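Local coordinates for protein glutathione peroxidase (Trypanosoma cruzi, PDB 3E0U) that probably acts as a thiol-dependent peroxidase of the glutathione peroxidase family, reducing hydroperoxides on a thioredoxin fold, at residues 4-9 and 22-27; 42-47 and 86-91; 48-53 and 151-156; 99-104 and 122-127. All coordinates share one frame; numbering follows the deposited sequence.

In the fold
From the N terminus, interaction 1 comes first. It closes a loop of 12 residues ahead of strand 28-33, the first strand of the thioredoxin-fold sheet. Helix 43-54 then takes part in two contacts. Its beginning meets the loop 86-91 in interaction 2, and its later turns meet helix 150-157, near the C terminus, in interaction 3. These two cross along the chain and touch, as where Thr46 CG2 packs on Ile153 CD1. Interaction 4 is nested inside the long loop closed by interaction 3. It joins the two loops before and after helix 107-115. Interactions 3 and 4 lie on opposite sides of the chain's centre.

Interaction 1 (4-9 and 22-27); sequences SIYEFQ and QHKGHP
The N-terminal part of the thioredoxin fold meets the loop 22-27, which leads into strand 28-33, through Tyr6 of a 3-10 turn at residues 5-7. The phenol ring carries the contact. Lys24 CB sits over one ring face, 4.0 Å from the centroid of the Tyr6 ring and 20° off its normal, a CH-pi contact. Ile5 CG1 covers the opposite face. The Lys24 chain starts with CG opposite its own N (chi1 166°) and bends at chi2. This carries CD over the rim of the same face as CB, with Lys24 CD 3.6 Å from Tyr6 CD2. Beyond the ring, the hydroxyl comes close to the backbone of the loop. Tyr6 OH lies 2.8 Å from His23 O. A water in the plane of the ring is held 2.8 Å from Tyr6 OH and donates to His26 O at 2.7 Å. Leu20 and Ser21 also touch the Tyr6 side chain. The contact is on the surface, away from the predicted active-site Cys37. Its chemistry is mixed: aliphatic carbons of a lysine pack on the ring, while one water joins the phenol oxygen to the backbone at His26 O.

Interaction 2 (42-47 and 86-91); sequences GGYETA and TRFKAD
The first turn of helix 43-54 faces a loop, 86-91, that is extended at Phe88-Ala90. The backbones stay apart, the nearest CA atoms being those of Tyr44 and Ala90 at 8.6 Å. Thr46 N bonds to Gly42 O and Ala47 N to Gly43 O. The Tyr44 ring bridges the gap. Its CG stands opposite the backbone N (chi1 -179°), which sends the phenol out from the helix to the loop. Tyr44 OH donates to Lys89 O, tilted 33° from the carbonyl plane; at 2.5 Å the bond is short as modelled. In the thioredoxin fold this helix follows the first strand and the loop with the predicted active-site Cys37, whose side chain is about 9 Å from that of Phe88. The Phe88 ring approaches the edge of the Tyr44 ring, with Phe88 CE1 3.6 Å from Tyr44 CD1. The two planes are turned 86° apart, yet the pair meets obliquely, with centroids 5.7 Å from each other. Ala90 CB adds a looser apolar touch, 4.2 Å from Tyr44 CE1. Phe129 packs on both aromatic side chains, and Val33 and Ile94 also touch Phe88.

Interaction 3 (48-53 and 151-156); sequences TTLYNK and EDIEKK
Similar first torsions turn Leu50 and Ile153 toward each other. Both chains leave their helices with the first branch beside the backbone N: chi1 is -70° for Leu50 and -64° for Ile153. Ile153 CG2 is thereby placed opposite its own N. The Leu50 methyl CD1 then rests between the two ends of the isoleucine, 3.5 Å from Ile153 CG2 and equally 3.5 Å from Ile153 CD1. The other leucine methyl, CD2, lies 4.0 Å from Glu154 CG, so the aliphatic part of the glutamate takes part in the packing. Glu154 crosses the leucine at a slant, touching it through CG, and extends on to carry its carboxylate toward Lys53. The lysine comes to it folded, bent at three successive torsions, and the two side chains cross at about a right angle. Lys53 NZ meets Glu154 OE2 at 2.9 Å, a salt bridge that uses the syn lone pair of that oxygen. Tyr54 OH is hydrogen-bonded to the same oxygen. OE2 is therefore gripped by a charged and a neutral partner, which probably favours the ionised carboxylate in this buried residue. Glu151 OE2 stands 5.2 Å from Lys53 NZ, so a second negative group is close without being in contact.

The short helix axes approach to 11.1 Å at a crossing angle of -45°, a distance bridged by side chains. Helices 43-54 and 150-157 pack beside each other over the sheet. Leu29 of strand 28-33 touches both Leu50 and Ile153. Tyr31 of that strand and Phe144 of strand 140-144 also touch Ile153, and Phe59 touches Leu50.

Interaction 4 (99-104 and 122-127); sequences DVNGSK and TKAIKW
The Asn101 amide is set against the backbone of Ile125 so that both its ends are used. Its oxygen accepts from the backbone: Ile125 N reaches Asn101 OD1 at 2.7 Å, nearly straight with an N-H...O angle of 173°. This donor lies in the carbonyl plane, on a lone pair. The amide nitrogen returns the bond, with Asn101 ND2 giving to Ile125 O at 2.8 Å. That oxygen lies close to the amide plane, only 9° out of it. Two bonds to one residue fix the rotation of the amide in a way that resembles the pairing of a neighbouring strand, although neither segment is a regular strand. Lys113 NZ also bonds to Asn101 OD1, and to Val100 O, so the carbonyl oxygen has a second, charged donor.

Beside the polar pair, Val100 and Ile125 cross at about a right angle. With Val100 CG1 opposite the carbonyl carbon (chi1 -60°), CG2 falls between the backbone N and that carbon, and this turns it to the isoleucine. Val100 CG2 lies 3.6 Å from Ile125 CG1 and equally 3.6 Å from Ile125 CB. Ala124 CB lies beside the amide oxygen, 3.8 Å from Asn101 OD1. Lys126 curls back along its own segment, with NZ giving to Ala124 O at 2.8 Å.

The two loops flank helix 107-115 in the chain, and this helix covers the contact: its Tyr109 packs on both Val100 and Ile125. Arg143 of strand 140-144 touches Ile125 and Lys126, and its NH2 bonds to Lys123 O, tying the later loop to the sheet edge.

Interaction 1 (4-9 and 22-27)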
loop_
_atom_site.group_PDB
_atom_site.type_symbol
_atom_site.label_atom_id
_atom_site.label_comp_id
_atom_site.label_asym_id
_atom_site.label_seq_id
_atom_site.Cartn_x
_atom_site.Cartn_y
_atom_site.Cartn_z
ATOM N N SER A 4 -14.513 1.199 4.500
ATOM C CA SER A 4 -13.331 0.390 4.383
ATOM C C SER A 4 -12.838 0.481 2.946
ATOM O O SER A 4 -13.530 1.011 2.069
ATOM C CB SER A 4 -13.657 -1.064 4.758
ATOM O OG SER A 4 -14.774 -1.561 3.998
ATOM N N ILE A 5 -11.651 -0.067 2.717
ATOM C CA ILE A 5 -11.064 -0.081 1.440
ATOM C C ILE A 5 -11.891 -0.942 0.482
ATOM O O ILE A 5 -11.670 -0.929 -0.721
ATOM C CB ILE A 5 -9.604 -0.679 1.483
ATOM C CG1 ILE A 5 -9.598 -2.176 1.760
ATOM C CG2 ILE A 5 -8.622 0.105 2.381
ATOM C CD1 ILE A 5 -8.190 -2.713 1.600
ATOM N N TYR A 6 -12.743 -1.801 1.038
ATOM C CA TYR A 6 -13.492 -2.766 0.243
ATOM C C TYR A 6 -14.736 -2.198 -0.443
ATOM O O TYR A 6 -15.418 -2.900 -1.257
ATOM C CB TYR A 6 -13.844 -3.983 1.106
ATOM C CG TYR A 6 -12.605 -4.690 1.565
ATOM C CD1 TYR A 6 -11.716 -5.180 0.658
ATOM C CD2 TYR A 6 -12.274 -4.732 2.910
ATOM C CE1 TYR A 6 -10.561 -5.804 1.083
ATOM C CE2 TYR A 6 -11.118 -5.329 3.350
ATOM C CZ TYR A 6 -10.268 -5.869 2.447
ATOM O OH TYR A 6 -9.162 -6.544 2.912
ATOM N N GLU A 7 -14.935 -0.901 -0.220
ATOM C CA GLU A 7 -15.978 -0.162 -0.891
ATOM C C GLU A 7 -15.380 0.499 -2.143
ATOM O O GLU A 7 -16.043 1.326 -2.746
ATOM C CB GLU A 7 -16.564 0.900 0.016
ATOM C CG GLU A 7 -17.263 0.380 1.256
ATOM C CD GLU A 7 -17.791 1.491 2.094
ATOM O OE1 GLU A 7 -17.123 2.521 2.265
ATOM O OE2 GLU A 7 -18.884 1.360 2.603
ATOM N N PHE A 8 -14.112 0.190 -2.473
ATOM C CA PHE A 8 -13.472 0.697 -3.717
ATOM C C PHE A 8 -13.093 -0.425 -4.637
ATOM O O PHE A 8 -12.875 -1.582 -4.198
ATOM C CB PHE A 8 -12.242 1.554 -3.433
ATOM C CG PHE A 8 -12.527 2.649 -2.502
ATOM C CD1 PHE A 8 -12.597 2.405 -1.157
ATOM C CD2 PHE A 8 -12.966 3.858 -2.965
ATOM C CE1 PHE A 8 -12.974 3.384 -0.276
ATOM C CE2 PHE A 8 -13.264 4.862 -2.084
ATOM C CZ PHE A 8 -13.351 4.602 -0.760
ATOM N N GLN A 9 -13.080 -0.089 -5.923
ATOM C CA GLN A 9 -12.754 -1.056 -6.930
ATOM C C GLN A 9 -11.484 -0.585 -7.631
ATOM O O GLN A 9 -11.327 0.585 -7.923
ATOM C CB GLN A 9 -13.927 -1.137 -7.906
ATOM C CG GLN A 9 -14.509 -2.478 -8.081
ATOM C CD GLN A 9 -13.561 -3.374 -8.723
ATOM O OE1 GLN A 9 -12.792 -2.936 -9.573
ATOM N NE2 GLN A 9 -13.526 -4.625 -8.287
ATOM N N GLN A 22 -10.904 -10.444 -1.457
ATOM C CA GLN A 22 -10.274 -11.708 -1.008
ATOM C C GLN A 22 -9.380 -11.448 0.249
ATOM O O GLN A 22 -9.101 -12.339 1.025
ATOM C CB GLN A 22 -9.445 -12.367 -2.130
ATOM C CG GLN A 22 -8.132 -11.602 -2.504
ATOM C CD GLN A 22 -7.281 -12.354 -3.551
ATOM O OE1 GLN A 22 -6.844 -13.487 -3.309
ATOM N NE2 GLN A 22 -7.096 -11.751 -4.730
ATOM N N HIS A 23 -8.956 -10.210 0.455
ATOM C CA HIS A 23 -8.078 -9.883 1.587
ATOM C C HIS A 23 -8.837 -9.455 2.828
ATOM O O HIS A 23 -8.217 -9.043 3.810
ATOM C CB HIS A 23 -7.100 -8.755 1.163
ATOM C CG HIS A 23 -6.235 -9.139 0.009
ATOM N ND1 HIS A 23 -6.282 -8.478 -1.203
ATOM C CD2 HIS A 23 -5.473 -10.243 -0.192
ATOM C CE1 HIS A 23 -5.567 -9.147 -2.095
ATOM N NE2 HIS A 23 -5.037 -10.202 -1.493
ATOM N N LYS A 24 -10.178 -9.476 2.754
ATOM C CA LYS A 24 -11.044 -9.041 3.858
ATOM C C LYS A 24 -10.957 -9.981 5.076
ATOM O O LYS A 24 -11.032 -11.195 4.941
ATOM C CB LYS A 24 -12.483 -8.875 3.365
ATOM C CG LYS A 24 -13.557 -8.741 4.442
ATOM C CD LYS A 24 -13.883 -7.276 4.840
ATOM C CE LYS A 24 -15.131 -7.185 5.783
ATOM N NZ LYS A 24 -15.452 -5.775 6.234
ATOM N N GLY A 25 -10.716 -9.410 6.254
ATOM C CA GLY A 25 -10.604 -10.215 7.453
ATOM C C GLY A 25 -9.162 -10.602 7.700
ATOM O O GLY A 25 -8.889 -11.653 8.293
ATOM N N HIS A 26 -8.257 -9.800 7.138
ATOM C CA HIS A 26 -6.804 -9.958 7.309
ATOM C C HIS A 26 -6.104 -8.629 7.086
ATOM O O HIS A 26 -6.485 -7.886 6.209
ATOM C CB HIS A 26 -6.226 -10.988 6.342
ATOM C CG HIS A 26 -6.466 -12.400 6.758
ATOM N ND1 HIS A 26 -7.181 -13.289 5.987
ATOM C CD2 HIS A 26 -6.157 -13.055 7.904
ATOM C CE1 HIS A 26 -7.245 -14.452 6.610
ATOM N NE2 HIS A 26 -6.644 -14.334 7.782
ATOM N N PRO A 27 -5.066 -8.332 7.869
ATOM C CA PRO A 27 -4.375 -7.068 7.589
ATOM C C PRO A 27 -3.686 -7.066 6.209
ATOM O O PRO A 27 -3.421 -8.125 5.601
ATOM C CB PRO A 27 -3.350 -6.965 8.730
ATOM C CG PRO A 27 -3.120 -8.431 9.165
ATOM C CD PRO A 27 -4.444 -9.106 8.972
HETATM O O HOH W 1 -8.672 -6.388 5.620
#

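Interaction 2 (42-47 and 86-91)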
loop_
_atom_site.group_PDB
_atom_site.type_symbol
_atom_site.label_atom_id
_atom_site.label_comp_id
_atom_site.label_asym_id
_atom_site.label_seq_id
_atom_site.Cartn_x
_atom_site.Cartn_y
_atom_site.Cartn_z
ATOM N N GLY A 42 15.740 -0.215 0.299
ATOM C CA GLY A 42 14.817 0.483 1.217
ATOM C C GLY A 42 13.361 -0.000 1.189
ATOM O O GLY A 42 13.093 -1.175 1.339
ATOM N N GLY A 43 12.414 0.916 1.036
ATOM C CA GLY A 43 10.987 0.574 0.965
ATOM C C GLY A 43 10.658 -0.763 0.304
ATOM O O GLY A 43 9.753 -1.491 0.765
ATOM N N TYR A 44 11.410 -1.089 -0.745
ATOM C CA TYR A 44 11.174 -2.281 -1.563
ATOM C C TYR A 44 11.543 -3.586 -0.806
ATOM O O TYR A 44 10.936 -4.655 -1.003
ATOM C CB TYR A 44 11.946 -2.187 -2.880
ATOM C CG TYR A 44 11.755 -3.358 -3.799
ATOM C CD1 TYR A 44 10.666 -3.415 -4.657
ATOM C CD2 TYR A 44 12.636 -4.429 -3.789
ATOM C CE1 TYR A 44 10.464 -4.507 -5.492
ATOM C CE2 TYR A 44 12.419 -5.555 -4.590
ATOM C CZ TYR A 44 11.349 -5.572 -5.457
ATOM O OH TYR A 44 11.218 -6.586 -6.393
ATOM N N GLU A 45 12.617 -3.492 -0.038
ATOM C CA GLU A 45 13.096 -4.552 0.778
ATOM C C GLU A 45 12.266 -4.708 2.058
ATOM O O GLU A 45 12.272 -5.783 2.636
ATOM C CB GLU A 45 14.567 -4.304 1.099
ATOM C CG GLU A 45 15.474 -4.469 -0.126
ATOM C CD GLU A 45 16.915 -4.034 0.136
ATOM O OE1 GLU A 45 17.151 -3.118 0.980
ATOM O OE2 GLU A 45 17.823 -4.636 -0.491
ATOM N N THR A 46 11.735 -3.611 2.603
ATOM C CA THR A 46 10.790 -3.698 3.726
ATOM C C THR A 46 9.506 -4.379 3.261
ATOM O O THR A 46 9.067 -5.316 3.907
ATOM C CB THR A 46 10.437 -2.316 4.359
ATOM O OG1 THR A 46 11.650 -1.677 4.730
ATOM C CG2 THR A 46 9.600 -2.467 5.627
ATOM N N ALA A 47 8.954 -3.925 2.130
ATOM C CA ALA A 47 7.758 -4.489 1.514
ATOM C C ALA A 47 7.859 -6.016 1.298
ATOM O O ALA A 47 6.990 -6.774 1.747
ATOM C CB ALA A 47 7.499 -3.820 0.233
ATOM N N THR A 86 13.564 -0.643 -15.855
ATOM C CA THR A 86 13.087 -1.960 -16.222
ATOM C C THR A 86 11.683 -2.341 -15.699
ATOM O O THR A 86 11.347 -3.516 -15.670
ATOM C CB THR A 86 14.098 -2.990 -15.710
ATOM O OG1 THR A 86 13.741 -4.277 -16.187
ATOM C CG2 THR A 86 14.048 -3.035 -14.205
ATOM N N ARG A 87 10.850 -1.369 -15.317
ATOM C CA ARG A 87 9.443 -1.672 -14.956
ATOM C C ARG A 87 9.335 -2.430 -13.626
ATOM O O ARG A 87 10.035 -3.407 -13.398
ATOM C CB ARG A 87 8.848 -2.476 -16.113
ATOM C CG ARG A 87 7.365 -2.425 -16.314
ATOM C CD ARG A 87 6.693 -3.665 -15.756
ATOM N NE ARG A 87 7.465 -4.899 -15.964
ATOM C CZ ARG A 87 6.935 -6.123 -15.930
ATOM N NH1 ARG A 87 5.619 -6.266 -15.847
ATOM N NH2 ARG A 87 7.697 -7.202 -16.064
ATOM N N PHE A 88 8.523 -1.928 -12.712
ATOM C CA PHE A 88 8.423 -2.509 -11.349
ATOM C C PHE A 88 8.103 -4.032 -11.300
ATOM O O PHE A 88 7.249 -4.526 -12.038
ATOM C CB PHE A 88 7.451 -1.674 -10.499
ATOM C CG PHE A 88 7.358 -2.099 -9.063
ATOM C CD1 PHE A 88 8.274 -1.646 -8.130
ATOM C CD2 PHE A 88 6.278 -2.847 -8.625
ATOM C CE1 PHE A 88 8.116 -1.963 -6.797
ATOM C CE2 PHE A 88 6.190 -3.275 -7.360
ATOM C CZ PHE A 88 7.028 -2.763 -6.406
ATOM N N LYS A 89 8.899 -4.776 -10.526
ATOM C CA LYS A 89 8.729 -6.214 -10.357
ATOM C C LYS A 89 8.725 -6.531 -8.887
ATOM O O LYS A 89 9.495 -5.968 -8.107
ATOM C CB LYS A 89 9.837 -7.047 -11.032
ATOM C CG LYS A 89 9.783 -7.023 -12.523
ATOM C CD LYS A 89 9.838 -8.403 -13.133
ATOM C CE LYS A 89 11.230 -8.812 -13.613
ATOM N NZ LYS A 89 12.134 -9.051 -12.447
ATOM N N ALA A 90 7.876 -7.460 -8.498
ATOM C CA ALA A 90 7.811 -7.857 -7.104
ATOM C C ALA A 90 7.109 -9.185 -6.999
ATOM O O ALA A 90 6.457 -9.602 -7.947
ATOM C CB ALA A 90 7.063 -6.772 -6.286
ATOM N N ASP A 91 7.223 -9.821 -5.841
ATOM C CA ASP A 91 6.521 -11.090 -5.516
ATOM C C ASP A 91 5.059 -10.835 -5.081
ATOM O O ASP A 91 4.200 -11.711 -5.150
ATOM C CB ASP A 91 7.251 -11.832 -4.402
ATOM C CG ASP A 91 8.588 -12.362 -4.839
ATOM O OD1 ASP A 91 8.730 -12.580 -6.072
ATOM O OD2 ASP A 91 9.454 -12.672 -3.960
#

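Interaction 3 (48-53 and 151-156)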
loop_
_atom_site.group_PDB
_atom_site.type_symbol
_atom_site.label_atom_id
_atom_site.label_comp_id
_atom_site.label_asym_id
_atom_site.label_seq_id
_atom_site.Cartn_x
_atom_site.Cartn_y
_atom_site.Cartn_z
ATOM N N THR A 48 8.902 -6.432 0.584
ATOM C CA THR A 48 9.278 -7.821 0.348
ATOM C C THR A 48 9.548 -8.621 1.641
ATOM O O THR A 48 9.173 -9.781 1.738
ATOM C CB THR A 48 10.521 -7.806 -0.533
ATOM O OG1 THR A 48 10.212 -7.095 -1.733
ATOM C CG2 THR A 48 11.010 -9.230 -0.894
ATOM N N THR A 49 10.275 -8.041 2.600
ATOM C CA THR A 49 10.472 -8.704 3.879
ATOM C C THR A 49 9.123 -8.972 4.568
ATOM O O THR A 49 8.781 -10.126 4.822
ATOM C CB THR A 49 11.409 -7.928 4.832
ATOM O OG1 THR A 49 12.685 -7.770 4.205
ATOM C CG2 THR A 49 11.614 -8.713 6.162
ATOM N N LEU A 50 8.327 -7.925 4.778
ATOM C CA LEU A 50 7.055 -8.108 5.434
ATOM C C LEU A 50 6.139 -9.074 4.718
ATOM O O LEU A 50 5.363 -9.739 5.352
ATOM C CB LEU A 50 6.341 -6.770 5.640
ATOM C CG LEU A 50 7.033 -5.906 6.678
ATOM C CD1 LEU A 50 6.586 -4.473 6.476
ATOM C CD2 LEU A 50 6.727 -6.455 8.081
ATOM N N TYR A 51 6.142 -9.051 3.397
ATOM C CA TYR A 51 5.299 -9.904 2.581
ATOM C C TYR A 51 5.707 -11.369 2.754
ATOM O O TYR A 51 4.867 -12.269 2.828
ATOM C CB TYR A 51 5.387 -9.462 1.122
ATOM C CG TYR A 51 4.613 -10.344 0.173
ATOM C CD1 TYR A 51 3.211 -10.325 0.151
ATOM C CD2 TYR A 51 5.272 -11.210 -0.701
ATOM C CE1 TYR A 51 2.466 -11.223 -0.671
ATOM C CE2 TYR A 51 4.557 -12.074 -1.523
ATOM C CZ TYR A 51 3.143 -12.033 -1.522
ATOM O OH TYR A 51 2.444 -12.867 -2.353
ATOM N N ASN A 52 7.010 -11.616 2.849
ATOM C CA ASN A 52 7.504 -12.966 3.075
ATOM C C ASN A 52 7.404 -13.437 4.546
ATOM O O ASN A 52 7.139 -14.622 4.805
ATOM C CB ASN A 52 8.920 -13.151 2.482
ATOM C CG ASN A 52 8.913 -13.205 0.946
ATOM O OD1 ASN A 52 8.373 -14.138 0.351
ATOM N ND2 ASN A 52 9.503 -12.199 0.305
ATOM N N LYS A 53 7.590 -12.535 5.505
ATOM C CA LYS A 53 7.564 -12.951 6.912
ATOM C C LYS A 53 6.126 -13.295 7.322
ATOM O O LYS A 53 5.886 -14.278 8.043
ATOM C CB LYS A 53 8.112 -11.856 7.849
ATOM C CG LYS A 53 9.610 -11.832 8.096
ATOM C CD LYS A 53 9.989 -12.299 9.496
ATOM C CE LYS A 53 9.610 -11.279 10.583
ATOM N NZ LYS A 53 10.681 -10.276 10.916
ATOM N N GLU A 151 10.731 -3.547 11.613
ATOM C CA GLU A 151 10.310 -3.565 13.012
ATOM C C GLU A 151 9.270 -2.504 13.296
ATOM O O GLU A 151 8.358 -2.725 14.092
ATOM C CB GLU A 151 11.482 -3.359 13.988
ATOM C CG GLU A 151 12.006 -4.606 14.723
ATOM C CD GLU A 151 12.915 -5.491 13.862
ATOM O OE1 GLU A 151 14.046 -5.854 14.325
ATOM O OE2 GLU A 151 12.521 -5.768 12.701
ATOM N N ASP A 152 9.484 -1.310 12.754
ATOM C CA ASP A 152 8.564 -0.228 13.022
ATOM C C ASP A 152 7.169 -0.532 12.528
ATOM O O ASP A 152 6.188 -0.197 13.202
ATOM C CB ASP A 152 9.101 1.132 12.568
ATOM C CG ASP A 152 9.906 1.811 13.669
ATOM O OD1 ASP A 152 9.499 1.728 14.862
ATOM O OD2 ASP A 152 10.942 2.434 13.360
ATOM N N ILE A 153 7.096 -1.296 11.432
ATOM C CA ILE A 153 5.805 -1.739 10.883
ATOM C C ILE A 153 5.225 -2.898 11.736
ATOM O O ILE A 153 4.006 -2.958 11.948
ATOM C CB ILE A 153 5.886 -2.103 9.361
ATOM C CG1 ILE A 153 6.238 -0.842 8.551
ATOM C CG2 ILE A 153 4.567 -2.841 8.887
ATOM C CD1 ILE A 153 6.253 -0.992 7.086
ATOM N N GLU A 154 6.101 -3.725 12.313
ATOM C CA GLU A 154 5.667 -4.876 13.116
ATOM C C GLU A 154 4.995 -4.500 14.456
ATOM O O GLU A 154 4.094 -5.207 14.935
ATOM C CB GLU A 154 6.815 -5.881 13.301
ATOM C CG GLU A 154 7.050 -6.732 12.048
ATOM C CD GLU A 154 8.334 -7.507 12.108
ATOM O OE1 GLU A 154 9.269 -7.032 12.756
ATOM O OE2 GLU A 154 8.435 -8.577 11.485
ATOM N N LYS A 155 5.484 -3.420 15.073
ATOM C CA LYS A 155 4.882 -2.844 16.257
ATOM C C LYS A 155 3.357 -2.697 16.093
ATOM O O LYS A 155 2.605 -3.020 17.010
ATOM C CB LYS A 155 5.506 -1.473 16.579
ATOM C CG LYS A 155 6.718 -1.476 17.485
ATOM C CD LYS A 155 7.090 -0.025 17.882
ATOM C CE LYS A 155 6.119 0.632 18.903
ATOM N NZ LYS A 155 6.612 0.727 20.343
ATOM N N LYS A 156 2.905 -2.132 14.971
ATOM C CA LYS A 156 1.456 -1.984 14.693
ATOM C C LYS A 156 0.770 -3.227 14.058
ATOM O O LYS A 156 -0.371 -3.560 14.389
ATOM C CB LYS A 156 1.207 -0.767 13.804
ATOM C CG LYS A 156 2.045 0.452 14.129
ATOM C CD LYS A 156 1.791 1.020 15.543
ATOM C CE LYS A 156 2.437 2.473 15.656
ATOM N NZ LYS A 156 2.244 3.096 17.086
#

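Interaction 4 (99-104 and 122-127)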
loop_
_atom_site.group_PDB
_atom_site.type_symbol
_atom_site.label_atom_id
_atom_site.label_comp_id
_atom_site.label_asym_id
_atom_site.label_seq_id
_atom_site.Cartn_x
_atom_site.Cartn_y
_atom_site.Cartn_z
ATOM N N ASP A 99 -3.293 7.568 -10.232
ATOM C CA ASP A 99 -2.767 8.770 -9.642
ATOM C C ASP A 99 -3.185 8.649 -8.171
ATOM O O ASP A 99 -4.228 8.078 -7.875
ATOM C CB ASP A 99 -3.379 10.023 -10.317
ATOM C CG ASP A 99 -2.879 10.236 -11.781
ATOM O OD1 ASP A 99 -1.697 9.973 -12.068
ATOM O OD2 ASP A 99 -3.639 10.695 -12.650
ATOM N N VAL A 100 -2.375 9.146 -7.246
ATOM C CA VAL A 100 -2.693 9.075 -5.829
ATOM C C VAL A 100 -3.042 10.440 -5.269
ATOM O O VAL A 100 -3.586 10.502 -4.159
ATOM C CB VAL A 100 -1.547 8.409 -4.959
ATOM C CG1 VAL A 100 -1.287 6.991 -5.421
ATOM C CG2 VAL A 100 -0.298 9.189 -5.068
ATOM N N ASN A 101 -2.661 11.507 -6.014
ATOM C CA ASN A 101 -2.991 12.943 -5.734
ATOM C C ASN A 101 -3.641 13.610 -6.932
ATOM O O ASN A 101 -3.409 13.191 -8.043
ATOM C CB ASN A 101 -1.750 13.798 -5.404
ATOM C CG ASN A 101 -0.972 13.299 -4.184
ATOM O OD1 ASN A 101 -1.540 12.907 -3.150
ATOM N ND2 ASN A 101 0.343 13.429 -4.266
ATOM N N GLY A 102 -4.282 14.766 -6.715
ATOM C CA GLY A 102 -4.900 15.546 -7.809
ATOM C C GLY A 102 -6.311 15.158 -8.254
ATOM O O GLY A 102 -6.880 14.178 -7.768
ATOM N N SER A 103 -6.890 15.947 -9.161
ATOM C CA SER A 103 -8.247 15.710 -9.694
ATOM C C SER A 103 -8.536 14.296 -10.256
ATOM O O SER A 103 -9.695 13.934 -10.513
ATOM C CB SER A 103 -8.565 16.752 -10.773
ATOM O OG SER A 103 -7.841 16.474 -11.967
ATOM N N LYS A 104 -7.500 13.497 -10.488
ATOM C CA LYS A 104 -7.748 12.133 -10.946
ATOM C C LYS A 104 -7.254 11.043 -9.965
ATOM O O LYS A 104 -7.191 9.881 -10.329
ATOM C CB LYS A 104 -7.197 11.897 -12.373
ATOM C CG LYS A 104 -7.489 13.021 -13.352
ATOM C CD LYS A 104 -7.508 12.551 -14.827
ATOM C CE LYS A 104 -6.419 11.490 -15.126
ATOM N NZ LYS A 104 -6.324 11.181 -16.609
ATOM N N THR A 122 -1.031 18.670 3.241
ATOM C CA THR A 122 -2.428 18.597 2.705
ATOM C C THR A 122 -3.112 17.262 2.978
ATOM O O THR A 122 -4.340 17.237 3.178
ATOM C CB THR A 122 -2.662 19.033 1.203
ATOM O OG1 THR A 122 -4.025 18.761 0.848
ATOM C CG2 THR A 122 -1.770 18.281 0.237
ATOM N N LYS A 123 -2.277 16.225 3.161
ATOM C CA LYS A 123 -2.673 14.818 3.292
ATOM C C LYS A 123 -2.085 14.109 2.086
ATOM O O LYS A 123 -1.818 12.898 2.130
ATOM C CB LYS A 123 -4.190 14.625 3.357
ATOM C CG LYS A 123 -4.937 15.113 2.120
ATOM C CD LYS A 123 -6.419 15.348 2.446
ATOM C CE LYS A 123 -7.155 16.004 1.248
ATOM N NZ LYS A 123 -8.638 16.107 1.413
ATOM N N ALA A 124 -1.748 14.923 1.082
ATOM C CA ALA A 124 -1.103 14.511 -0.172
ATOM C C ALA A 124 -0.043 13.427 0.017
ATOM O O ALA A 124 0.538 13.299 1.084
ATOM C CB ALA A 124 -0.476 15.726 -0.859
ATOM N N ILE A 125 0.120 12.573 -0.985
ATOM C CA ILE A 125 1.160 11.567 -0.920
ATOM C C ILE A 125 2.378 12.378 -1.375
ATOM O O ILE A 125 2.253 13.199 -2.279
ATOM C CB ILE A 125 0.893 10.331 -1.841
ATOM C CG1 ILE A 125 -0.446 9.648 -1.510
ATOM C CG2 ILE A 125 1.978 9.319 -1.652
ATOM C CD1 ILE A 125 -0.412 8.871 -0.195
ATOM N N LYS A 126 3.494 12.244 -0.642
ATOM C CA LYS A 126 4.718 13.015 -0.874
ATOM C C LYS A 126 5.826 12.154 -1.489
ATOM O O LYS A 126 6.633 12.645 -2.315
ATOM C CB LYS A 126 5.240 13.612 0.448
ATOM C CG LYS A 126 4.747 14.979 0.849
ATOM C CD LYS A 126 3.316 14.960 1.344
ATOM C CE LYS A 126 3.154 14.390 2.753
ATOM N NZ LYS A 126 1.723 14.597 3.254
ATOM N N TRP A 127 5.914 10.900 -1.033
ATOM C CA TRP A 127 6.995 10.006 -1.448
ATOM C C TRP A 127 6.557 8.659 -2.043
ATOM O O TRP A 127 5.469 8.154 -1.781
ATOM C CB TRP A 127 7.941 9.727 -0.247
ATOM C CG TRP A 127 8.059 10.884 0.792
ATOM C CD1 TRP A 127 7.623 10.870 2.095
ATOM C CD2 TRP A 127 8.602 12.188 0.571
ATOM N NE1 TRP A 127 7.904 12.074 2.704
ATOM C CE2 TRP A 127 8.463 12.913 1.776
ATOM C CE3 TRP A 127 9.161 12.828 -0.537
ATOM C CZ2 TRP A 127 8.858 14.238 1.897
ATOM C CZ3 TRP A 127 9.531 14.155 -0.418
ATOM C CH2 TRP A 127 9.406 14.836 0.796
#